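PDB 4RY8: periplasmic binding protein from Thermotoga lettingae TMO, which binds 5-methylthioribose in the cleft between its two lobes and probably delivers this sugar to a membrane transporter. Local coordinates for residues T184-E189 and G211-I216; M40-G45 and L323-N327; E115-I121 and K152-M156; V232-Q238 and I296-L302. Residue numbers count along the deposited sequence, not the author numbering.

Overall arrangement
The four contacts sample a two-lobed periplasmic binding protein, and of the four only contact 3 meets the sugar. Contact 2 closes the longest loop, joining helix 28-44 of the lobe with the wholly parallel sheet to the C-terminal helix 318-326; contacts 3, 1 and 4 follow one another inside that loop. Contact 1 joins two helices beside the mixed sheet of the other lobe, contact 4 joins helix 234-240 of that lobe to helix 299-305, and contact 3 lies where chain passes between lobes. Centres of contacts 1 and 2 are 43 Å apart, on opposite sides of the chain's centre, whereas contacts 1 and 4 approach within about 6 Å at their nearest atoms.

Contact 1 of 4, residues T184-E189 and G211-I216; sequences TQTRME and GAVRAI
This is a close helix-helix packing within the lobe built on the mixed sheet, between helix 180-194 and helix 206-219, which flank strand 200-203 in the chain. Both segments, 184-189 and 211-216, are regular alpha-helix; their axes cross at -50° and come within 7.5 Å. The backbones come nearest at Gln185 and Gly211, whose CA atoms are 4.1 Å apart. A CB on Gly211 would clash with Thr184 CB and Gln185 N, so glycine permits this approach, and Gln185 CA makes a CA-H...O contact of 3.4 Å with Gly211 O. One turn on, Ala215 CB sits 3.6 Å from Met188 CB. Met188 (chi1 t, chi2 p) continues inward until its CE lies 4.0 Å from Ile216 CD1. At the outer margin Gln185, extended with chi1 and chi2 t, holds through OE1 a water at 2.9 Å, which accepts from Arg214 NH1 at 3.1 Å. Small residues thus set the spacing, apolar side chains seal the inner side, and polar linkage is left to one bridging water.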
# COMPACT_ATOMS: atom_id res chain seq x y z
N THR C 184 -1.55 -27.47 -7.94
CA THR C 184 -0.63 -26.39 -8.36
C THR C 184 0.79 -26.93 -8.61
O THR C 184 1.51 -26.41 -9.44
CB THR C 184 -0.54 -25.27 -7.31
OG1 THR C 184 -1.85 -24.87 -6.88
CG2 THR C 184 0.19 -24.07 -7.87
N GLN C 185 1.19 -27.98 -7.92
CA GLN C 185 2.48 -28.57 -8.20
C GLN C 185 2.49 -29.10 -9.65
O GLN C 185 3.44 -28.90 -10.40
CB GLN C 185 2.78 -29.70 -7.24
CG GLN C 185 4.20 -30.21 -7.44
CD GLN C 185 4.66 -31.13 -6.35
OE1 GLN C 185 4.10 -31.15 -5.27
NE2 GLN C 185 5.66 -31.91 -6.66
N THR C 186 1.43 -29.80 -10.00
CA THR C 186 1.34 -30.43 -11.31
C THR C 186 1.41 -29.34 -12.38
O THR C 186 2.17 -29.45 -13.33
CB THR C 186 0.05 -31.22 -11.44
OG1 THR C 186 0.09 -32.28 -10.50
CG2 THR C 186 -0.10 -31.82 -12.85
N ARG C 187 0.61 -28.30 -12.21
CA ARG C 187 0.58 -27.18 -13.14
C ARG C 187 1.94 -26.51 -13.26
O ARG C 187 2.34 -26.13 -14.33
CB ARG C 187 -0.45 -26.13 -12.68
CG ARG C 187 -1.90 -26.54 -12.76
CD ARG C 187 -2.74 -25.76 -11.73
NE ARG C 187 -4.10 -25.59 -12.23
CZ ARG C 187 -5.02 -26.56 -12.31
NH1 ARG C 187 -4.76 -27.79 -11.88
NH2 ARG C 187 -6.22 -26.28 -12.82
N MET C 188 2.62 -26.33 -12.13
CA MET C 188 3.89 -25.66 -12.13
C MET C 188 4.94 -26.45 -12.93
O MET C 188 5.72 -25.83 -13.67
CB MET C 188 4.34 -25.32 -10.71
CG MET C 188 5.63 -24.54 -10.63
SD MET C 188 5.58 -22.80 -11.12
CE MET C 188 7.32 -22.43 -11.22
N GLU C 189 4.92 -27.80 -12.82
CA GLU C 189 5.80 -28.69 -13.60
C GLU C 189 5.66 -28.40 -15.08
O GLU C 189 6.67 -28.24 -15.79
CB GLU C 189 5.46 -30.17 -13.41
CG GLU C 189 5.81 -30.81 -12.09
CD GLU C 189 5.07 -32.14 -11.91
OE1 GLU C 189 4.77 -32.83 -12.92
OE2 GLU C 189 4.78 -32.51 -10.77
N GLY C 211 2.56 -25.57 -3.55
CA GLY C 211 2.66 -26.38 -4.76
C GLY C 211 3.78 -25.97 -5.67
O GLY C 211 4.51 -26.84 -6.17
N ALA C 212 3.91 -24.67 -5.88
CA ALA C 212 4.92 -24.11 -6.78
C ALA C 212 6.34 -24.41 -6.30
O ALA C 212 7.19 -24.84 -7.09
CB ALA C 212 4.73 -22.62 -6.93
N VAL C 213 6.56 -24.24 -5.00
CA VAL C 213 7.88 -24.49 -4.41
C VAL C 213 8.26 -25.94 -4.47
O VAL C 213 9.42 -26.26 -4.76
CB VAL C 213 7.90 -24.01 -2.93
CG1 VAL C 213 9.20 -24.39 -2.22
CG2 VAL C 213 7.71 -22.50 -2.89
N ARG C 214 7.32 -26.85 -4.19
CA ARG C 214 7.61 -28.26 -4.26
C ARG C 214 7.93 -28.67 -5.71
O ARG C 214 8.81 -29.45 -5.93
CB ARG C 214 6.47 -29.08 -3.71
CG ARG C 214 6.16 -28.84 -2.27
CD ARG C 214 4.95 -29.63 -1.86
NE ARG C 214 4.64 -29.29 -0.48
CZ ARG C 214 3.42 -29.10 0.02
NH1 ARG C 214 2.33 -29.18 -0.75
NH2 ARG C 214 3.31 -28.78 1.31
N ALA C 215 7.21 -28.12 -6.68
CA ALA C 215 7.51 -28.38 -8.08
C ALA C 215 8.95 -27.97 -8.42
O ALA C 215 9.70 -28.74 -9.04
CB ALA C 215 6.53 -27.64 -8.97
N ILE C 216 9.32 -26.78 -7.98
CA ILE C 216 10.67 -26.22 -8.17
C ILE C 216 11.76 -27.11 -7.52
O ILE C 216 12.80 -27.41 -8.13
CB ILE C 216 10.77 -24.77 -7.62
CG1 ILE C 216 9.99 -23.84 -8.55
CG2 ILE C 216 12.23 -24.31 -7.54
CD1 ILE C 216 9.56 -22.56 -7.90
O HOH W 1 1.93 -29.96 -3.72

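Contact 2 of 4, residues M40-G45 and L323-N327; sequences MARELG and LTEKN
Along the C-terminal segment 323-327, helical through Lys326, each contact residue meets the last turn of helix 28-44, which ends at Leu44 before Gly45 takes positive phi (83°). Leu323 comes first: its CB points toward 40-45, and with chi1 t and chi2 p its CD2 rests 4.0 Å from Leu44 O. Thr324, whose CA is 5.5 Å from that of Leu44, is the centre of the contact. In its p rotamer, CG2 lies 3.5 Å from Leu44 CD2 and 3.9 Å from Met40 CE, while OG1 hydrogen-bonds to Lys321 O. Asn327 finishes the segment; with chi1 m, its ND2 donates to Glu43 O at 2.7 Å and lies 3.0 Å from Leu44 O. The Glu43 carboxylate instead forms a salt bridge with Arg260 of helix 255-270, which also packs against Met40 and Leu44. The C-terminal helix is thereby fastened to the parallel-sheet lobe by methyl contacts and by the side-chain amide of Asn327, which answers a carbonyl in the last turn of the helix.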
# COMPACT_ATOMS: atom_id res chain seq x y z
N MET C 40 -11.96 -17.93 20.44
CA MET C 40 -12.66 -16.69 20.84
C MET C 40 -14.05 -17.04 21.37
O MET C 40 -14.48 -16.49 22.38
CB MET C 40 -12.77 -15.63 19.73
CG MET C 40 -13.15 -14.23 20.20
SD MET C 40 -11.83 -13.27 21.00
CE MET C 40 -12.13 -13.46 22.74
N ALA C 41 -14.76 -17.94 20.68
CA ALA C 41 -16.09 -18.34 21.16
C ALA C 41 -15.97 -18.95 22.55
O ALA C 41 -16.77 -18.65 23.43
CB ALA C 41 -16.74 -19.32 20.19
N ARG C 42 -14.96 -19.80 22.75
CA ARG C 42 -14.69 -20.37 24.09
C ARG C 42 -14.56 -19.29 25.14
O ARG C 42 -15.06 -19.43 26.27
CB ARG C 42 -13.40 -21.20 24.09
CG ARG C 42 -13.45 -22.51 24.89
CD ARG C 42 -13.24 -23.69 23.95
NE ARG C 42 -11.96 -23.55 23.26
CZ ARG C 42 -11.69 -23.98 22.02
NH1 ARG C 42 -12.59 -24.63 21.29
NH2 ARG C 42 -10.48 -23.76 21.52
N GLU C 43 -13.85 -18.23 24.79
CA GLU C 43 -13.58 -17.13 25.70
C GLU C 43 -14.80 -16.28 26.07
O GLU C 43 -14.88 -15.79 27.20
CB GLU C 43 -12.44 -16.27 25.16
CG GLU C 43 -11.06 -16.85 25.51
CD GLU C 43 -9.94 -16.17 24.74
OE1 GLU C 43 -10.02 -14.93 24.54
OE2 GLU C 43 -8.99 -16.89 24.32
N LEU C 44 -15.75 -16.12 25.16
CA LEU C 44 -16.96 -15.34 25.45
C LEU C 44 -18.00 -16.19 26.16
O LEU C 44 -18.91 -15.66 26.83
CB LEU C 44 -17.56 -14.75 24.17
CG LEU C 44 -16.57 -13.93 23.37
CD1 LEU C 44 -17.14 -13.66 21.98
CD2 LEU C 44 -16.17 -12.64 24.07
N GLY C 45 -17.86 -17.51 26.02
CA GLY C 45 -18.83 -18.45 26.55
C GLY C 45 -19.99 -18.62 25.59
O GLY C 45 -21.02 -19.17 25.96
N LEU C 323 -16.13 -9.33 30.07
CA LEU C 323 -16.73 -10.66 29.99
C LEU C 323 -15.69 -11.79 29.85
O LEU C 323 -15.79 -12.80 30.54
CB LEU C 323 -17.71 -10.70 28.82
CG LEU C 323 -18.40 -12.01 28.49
CD1 LEU C 323 -19.02 -12.66 29.71
CD2 LEU C 323 -19.45 -11.73 27.43
N THR C 324 -14.71 -11.62 28.96
CA THR C 324 -13.61 -12.59 28.84
C THR C 324 -12.75 -12.69 30.13
O THR C 324 -12.08 -13.70 30.35
CB THR C 324 -12.67 -12.29 27.64
OG1 THR C 324 -12.05 -11.02 27.81
CG2 THR C 324 -13.42 -12.31 26.28
N GLU C 325 -12.77 -11.65 30.98
CA GLU C 325 -12.12 -11.72 32.30
C GLU C 325 -12.83 -12.74 33.18
O GLU C 325 -12.20 -13.61 33.77
CB GLU C 325 -12.11 -10.36 33.02
CG GLU C 325 -11.51 -9.20 32.24
CD GLU C 325 -10.07 -9.41 31.83
OE1 GLU C 325 -9.32 -10.07 32.58
OE2 GLU C 325 -9.68 -8.89 30.76
N LYS C 326 -14.16 -12.62 33.26
CA LYS C 326 -14.98 -13.50 34.12
C LYS C 326 -14.94 -14.99 33.72
O LYS C 326 -15.09 -15.85 34.58
CB LYS C 326 -16.43 -13.01 34.16
N ASN C 327 -14.75 -15.28 32.43
CA ASN C 327 -14.65 -16.67 31.95
C ASN C 327 -13.22 -17.17 32.01
O ASN C 327 -12.36 -16.52 32.62
CB ASN C 327 -15.15 -16.80 30.50
CG ASN C 327 -16.54 -16.20 30.29
OD1 ASN C 327 -17.28 -15.96 31.24
ND2 ASN C 327 -16.87 -15.93 29.04

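Contact 3 of 4, residues E115-I121 and K152-M156; sequences EQDDLLI and KRDKM. With SR1 (5-S-methyl-5-thio-alpha-D-ribofuranose), chain G.
In the inter-lobe cleft of this periplasmic binding protein, ion pairs join segments 115-121 and 152-156, which supply Gln116 and Arg153 to the sugar. Asp117 N-caps helix 118-132, its OD1 accepting from Leu120 N (3.3 Å); at the subunit interface OD1 also hydrogen-bonds Tyr123 OH, and OD2 forms a salt bridge with Lys127, both of the second subunit. CA of Leu119 lies 5.5 Å from CA of Lys152 on helix 148-163. Glu115 OE2 accepts from Asp118 N (2.7 Å), and Glu115 OE1 forms salt bridges with Lys152 NZ (2.9 Å) and with Arg163 of the second subunit. A water donates to Asp118 OD2 (2.6 Å) and accepts from Lys152 NZ (2.7 Å). Arg153 (chi1 m) gives NH1 to ligand O3 (2.9 Å) and Met204 O, and NH2 to ligand O2 (3.1 Å). Gln116 NE2 donates to O2 (3.0 Å), its OE1 being hydrogen-bonded to Thr253 OG1. Asp118 OD1 accepts salt-bridge hydrogen bonds from Arg153 NE (2.9 Å) and Arg153 NH2 (a very short 2.5 Å).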
# COMPACT_ATOMS: atom_id res chain seq x y z
N GLU C 115 -11.17 -7.69 6.42
CA GLU C 115 -10.19 -8.25 5.51
C GLU C 115 -8.80 -7.97 5.96
O GLU C 115 -8.60 -7.22 6.93
CB GLU C 115 -10.37 -7.67 4.11
CG GLU C 115 -10.37 -6.16 4.08
CD GLU C 115 -10.03 -5.65 2.70
OE1 GLU C 115 -10.97 -5.28 1.94
OE2 GLU C 115 -8.83 -5.64 2.37
N GLN C 116 -7.84 -8.55 5.24
CA GLN C 116 -6.44 -8.38 5.61
C GLN C 116 -5.73 -7.26 4.87
O GLN C 116 -4.49 -7.29 4.71
CB GLN C 116 -5.72 -9.66 5.33
CG GLN C 116 -6.30 -10.81 6.09
CD GLN C 116 -5.76 -12.13 5.63
OE1 GLN C 116 -4.87 -12.69 6.25
NE2 GLN C 116 -6.28 -12.62 4.55
N ASP C 117 -6.52 -6.25 4.48
CA ASP C 117 -6.05 -5.12 3.68
C ASP C 117 -5.46 -5.74 2.45
O ASP C 117 -4.26 -5.66 2.20
CB ASP C 117 -5.08 -4.18 4.41
CG ASP C 117 -4.94 -2.85 3.72
OD1 ASP C 117 -5.30 -2.72 2.52
OD2 ASP C 117 -4.52 -1.88 4.36
N ASP C 118 -6.30 -6.36 1.63
CA ASP C 118 -5.77 -7.10 0.46
C ASP C 118 -5.12 -6.27 -0.67
O ASP C 118 -4.24 -6.78 -1.41
CB ASP C 118 -6.80 -8.05 -0.09
CG ASP C 118 -7.06 -9.20 0.85
OD1 ASP C 118 -6.10 -9.95 1.19
OD2 ASP C 118 -8.20 -9.28 1.30
N LEU C 119 -5.56 -5.03 -0.80
CA LEU C 119 -4.93 -4.11 -1.70
C LEU C 119 -3.50 -3.84 -1.22
O LEU C 119 -2.56 -3.88 -1.97
CB LEU C 119 -5.74 -2.85 -1.79
CG LEU C 119 -7.09 -3.01 -2.50
CD1 LEU C 119 -7.88 -1.73 -2.49
CD2 LEU C 119 -6.87 -3.53 -3.90
N LEU C 120 -3.30 -3.58 0.06
CA LEU C 120 -1.94 -3.44 0.52
C LEU C 120 -1.08 -4.71 0.33
O LEU C 120 0.08 -4.60 -0.08
CB LEU C 120 -1.89 -2.99 1.99
CG LEU C 120 -0.49 -2.71 2.54
CD1 LEU C 120 0.26 -1.59 1.86
CD2 LEU C 120 -0.61 -2.36 4.02
N ILE C 121 -1.64 -5.88 0.64
CA ILE C 121 -0.96 -7.16 0.50
C ILE C 121 -0.49 -7.31 -0.94
O ILE C 121 0.63 -7.66 -1.18
CB ILE C 121 -1.85 -8.40 0.83
CG1 ILE C 121 -2.21 -8.54 2.31
CG2 ILE C 121 -1.13 -9.69 0.39
CD1 ILE C 121 -3.16 -9.71 2.58
N LYS C 152 -8.79 -8.52 -5.34
CA LYS C 152 -8.11 -7.35 -4.78
C LYS C 152 -6.57 -7.44 -5.01
O LYS C 152 -5.93 -6.51 -5.54
CB LYS C 152 -8.39 -7.26 -3.30
CG LYS C 152 -9.81 -6.89 -2.96
CD LYS C 152 -10.11 -7.12 -1.48
CE LYS C 152 -11.63 -7.09 -1.24
NZ LYS C 152 -12.04 -7.30 0.19
N ARG C 153 -5.97 -8.55 -4.62
CA ARG C 153 -4.53 -8.70 -4.86
C ARG C 153 -4.23 -8.62 -6.35
O ARG C 153 -3.23 -8.02 -6.74
CB ARG C 153 -4.03 -9.99 -4.34
CG ARG C 153 -4.12 -9.99 -2.83
CD ARG C 153 -4.02 -11.36 -2.20
NE ARG C 153 -4.59 -11.37 -0.84
CZ ARG C 153 -4.86 -12.45 -0.12
NH1 ARG C 153 -4.58 -13.66 -0.59
NH2 ARG C 153 -5.43 -12.33 1.10
N ASP C 154 -5.09 -9.21 -7.18
CA ASP C 154 -4.81 -9.18 -8.63
C ASP C 154 -4.62 -7.75 -9.19
O ASP C 154 -3.69 -7.48 -9.97
CB ASP C 154 -5.88 -9.94 -9.38
CG ASP C 154 -5.66 -9.91 -10.87
OD1 ASP C 154 -4.77 -10.58 -11.41
OD2 ASP C 154 -6.37 -9.12 -11.45
N LYS C 155 -5.48 -6.82 -8.76
CA LYS C 155 -5.44 -5.43 -9.23
C LYS C 155 -4.10 -4.78 -9.00
O LYS C 155 -3.61 -3.97 -9.79
CB LYS C 155 -6.55 -4.62 -8.58
CG LYS C 155 -7.97 -4.96 -9.00
CD LYS C 155 -8.20 -4.61 -10.46
CE LYS C 155 -9.68 -4.52 -10.79
NZ LYS C 155 -9.91 -4.20 -12.23
N MET C 156 -3.50 -5.12 -7.86
CA MET C 156 -2.24 -4.54 -7.50
C MET C 156 -1.12 -5.15 -8.31
O MET C 156 -0.20 -4.42 -8.67
CB MET C 156 -2.02 -4.67 -5.98
CG MET C 156 -2.89 -3.71 -5.16
SD MET C 156 -2.90 -1.94 -5.63
CE MET C 156 -3.15 -1.19 -4.03
CS SR1 G . -9.20 -19.10 -1.99
S SR1 G . -9.10 -17.47 -1.29
C5 SR1 G . -7.57 -17.81 -0.37
C4 SR1 G . -7.12 -16.58 0.42
O4 SR1 G . -8.17 -16.25 1.26
C1 SR1 G . -7.70 -15.89 2.58
O1 SR1 G . -8.03 -14.56 2.79
C2 SR1 G . -6.19 -16.08 2.64
O2 SR1 G . -5.37 -14.89 2.80
C3 SR1 G . -5.91 -16.78 1.33
O3 SR1 G . -4.73 -16.27 0.72
O HOH W 2 -10.71 -9.57 0.90

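Contact 4 of 4, residues V232-Q238 and I296-L302; sequences VTTEDIQ and ITNMDEL
Two helix starts pack against each other here, a compact example of how N-terminal turns interlock. Segment 232-238 runs as extended chain through Val232 and Thr233 into helix 234-240; segment 296-302 is extended at Ile296, bends at Thr297 (phi/psi -123/-8), is extended again at Asn298, then enters helix 299-305. Each start carries an N-cap: Thr233 OG1 (chi1 p) accepts from Asp236 N at 3.0 Å, and Asn298 OD1 (chi1 p) accepts from Glu301 N at 2.9 Å. The CA atoms of Thr234 and Asn298 are 4.5 Å apart, those of Gln238 and Thr297 6.1 Å.

The principal bump is Ile237, directed toward the other segment. In its m,t rotamer, CG2 presses on the backbone at 3.4 Å from Thr297 C, and CD1 reaches 3.6 Å from Asn298 C, 4.1 Å from Met299 SD and 4.2 Å from Leu302 CD2, filling the hollow formed by the bend of 296-302 and the first turn of its helix. Met299, with all three chi angles m, is the answering bump: its CG lies 3.8 Å from Thr233 C and its SD 4.1 Å from Val232 CG1. Val232 CG2 meets Leu302 CD2 at 4.0 Å. Beside this apolar fit, Met299 N donates to Thr234 OG1 at 2.9 Å. Val232 touches Thr250 of strand 247-252, Ile296 and Leu302 lean on Phe290 of helix 288-293, and Thr233 meets Asp206 of helix 206-219.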
# COMPACT_ATOMS: atom_id res chain seq x y z
N VAL C 232 1.07 -16.61 5.86
CA VAL C 232 2.14 -17.23 6.64
C VAL C 232 1.49 -18.20 7.65
O VAL C 232 0.41 -17.92 8.22
CB VAL C 232 3.06 -16.16 7.25
CG1 VAL C 232 2.28 -15.29 8.23
CG2 VAL C 232 4.30 -16.78 7.88
N THR C 233 2.12 -19.36 7.79
CA THR C 233 1.75 -20.36 8.79
C THR C 233 3.06 -21.01 9.23
O THR C 233 4.12 -20.74 8.66
CB THR C 233 0.83 -21.46 8.25
OG1 THR C 233 1.54 -22.24 7.28
CG2 THR C 233 -0.44 -20.89 7.61
N THR C 234 3.00 -21.89 10.23
CA THR C 234 4.18 -22.68 10.61
C THR C 234 4.63 -23.58 9.46
O THR C 234 5.83 -23.65 9.17
CB THR C 234 3.91 -23.47 11.89
OG1 THR C 234 3.77 -22.53 12.96
CG2 THR C 234 5.03 -24.43 12.18
N GLU C 235 3.69 -24.21 8.77
CA GLU C 235 4.03 -24.96 7.56
C GLU C 235 4.81 -24.11 6.55
O GLU C 235 5.84 -24.53 6.03
CB GLU C 235 2.77 -25.53 6.90
CG GLU C 235 2.26 -26.77 7.61
CD GLU C 235 0.89 -27.21 7.13
OE1 GLU C 235 0.37 -26.66 6.11
OE2 GLU C 235 0.34 -28.11 7.79
N ASP C 236 4.30 -22.91 6.26
CA ASP C 236 5.01 -21.98 5.40
C ASP C 236 6.40 -21.65 5.88
O ASP C 236 7.37 -21.75 5.13
CB ASP C 236 4.21 -20.70 5.32
CG ASP C 236 2.86 -20.89 4.60
OD1 ASP C 236 2.69 -21.96 3.97
OD2 ASP C 236 1.98 -20.00 4.69
N ILE C 237 6.48 -21.22 7.13
CA ILE C 237 7.81 -21.00 7.79
C ILE C 237 8.80 -22.15 7.57
O ILE C 237 9.97 -21.92 7.12
CB ILE C 237 7.61 -20.68 9.27
CG1 ILE C 237 6.98 -19.27 9.40
CG2 ILE C 237 8.93 -20.78 10.04
CD1 ILE C 237 6.34 -18.97 10.76
N GLN C 238 8.36 -23.38 7.88
CA GLN C 238 9.22 -24.58 7.78
C GLN C 238 9.70 -24.74 6.38
O GLN C 238 10.85 -25.06 6.13
CB GLN C 238 8.44 -25.86 8.11
CG GLN C 238 8.07 -26.03 9.55
CD GLN C 238 6.91 -27.01 9.74
OE1 GLN C 238 6.35 -27.57 8.78
NE2 GLN C 238 6.54 -27.21 10.98
N ILE C 296 13.63 -18.31 13.48
CA ILE C 296 12.20 -18.49 13.57
C ILE C 296 11.87 -19.80 12.87
O ILE C 296 12.32 -20.01 11.74
CB ILE C 296 11.46 -17.30 12.90
CG1 ILE C 296 11.76 -16.03 13.71
CG2 ILE C 296 9.95 -17.56 12.80
CD1 ILE C 296 11.28 -14.76 13.07
N THR C 297 11.15 -20.67 13.58
CA THR C 297 10.69 -21.97 13.08
C THR C 297 9.16 -22.18 13.14
O THR C 297 8.66 -23.18 12.64
CB THR C 297 11.27 -23.11 13.92
OG1 THR C 297 10.50 -23.23 15.12
CG2 THR C 297 12.72 -22.85 14.28
N ASN C 298 8.43 -21.26 13.77
CA ASN C 298 6.98 -21.42 13.90
C ASN C 298 6.27 -20.07 14.18
O ASN C 298 6.92 -19.06 14.44
CB ASN C 298 6.62 -22.48 14.96
CG ASN C 298 6.99 -22.05 16.38
OD1 ASN C 298 6.93 -20.88 16.72
ND2 ASN C 298 7.31 -23.02 17.21
N MET C 299 4.95 -20.06 14.05
CA MET C 299 4.18 -18.83 14.28
C MET C 299 4.37 -18.23 15.68
O MET C 299 4.34 -17.00 15.85
CB MET C 299 2.69 -19.07 14.00
CG MET C 299 2.35 -19.17 12.52
SD MET C 299 2.60 -17.62 11.63
CE MET C 299 1.32 -16.58 12.34
N ASP C 300 4.60 -19.05 16.68
CA ASP C 300 4.81 -18.51 18.03
C ASP C 300 5.98 -17.55 18.00
O ASP C 300 5.88 -16.40 18.41
CB ASP C 300 5.05 -19.64 19.02
CG ASP C 300 3.85 -20.55 19.17
OD1 ASP C 300 2.74 -20.00 19.38
OD2 ASP C 300 4.00 -21.79 19.08
N GLU C 301 7.09 -18.05 17.48
CA GLU C 301 8.34 -17.32 17.34
C GLU C 301 8.28 -16.16 16.39
O GLU C 301 9.00 -15.20 16.50
CB GLU C 301 9.47 -18.28 16.93
CG GLU C 301 9.87 -19.22 18.07
CD GLU C 301 10.58 -20.49 17.61
OE1 GLU C 301 10.91 -20.62 16.40
OE2 GLU C 301 10.77 -21.38 18.45
N LEU C 302 7.39 -16.21 15.41
CA LEU C 302 7.40 -15.12 14.48
C LEU C 302 6.70 -13.90 15.06
O LEU C 302 7.10 -12.77 14.81
CB LEU C 302 6.71 -15.54 13.19
CG LEU C 302 6.44 -14.35 12.32
CD1 LEU C 302 7.66 -13.61 11.84
CD2 LEU C 302 5.68 -14.88 11.11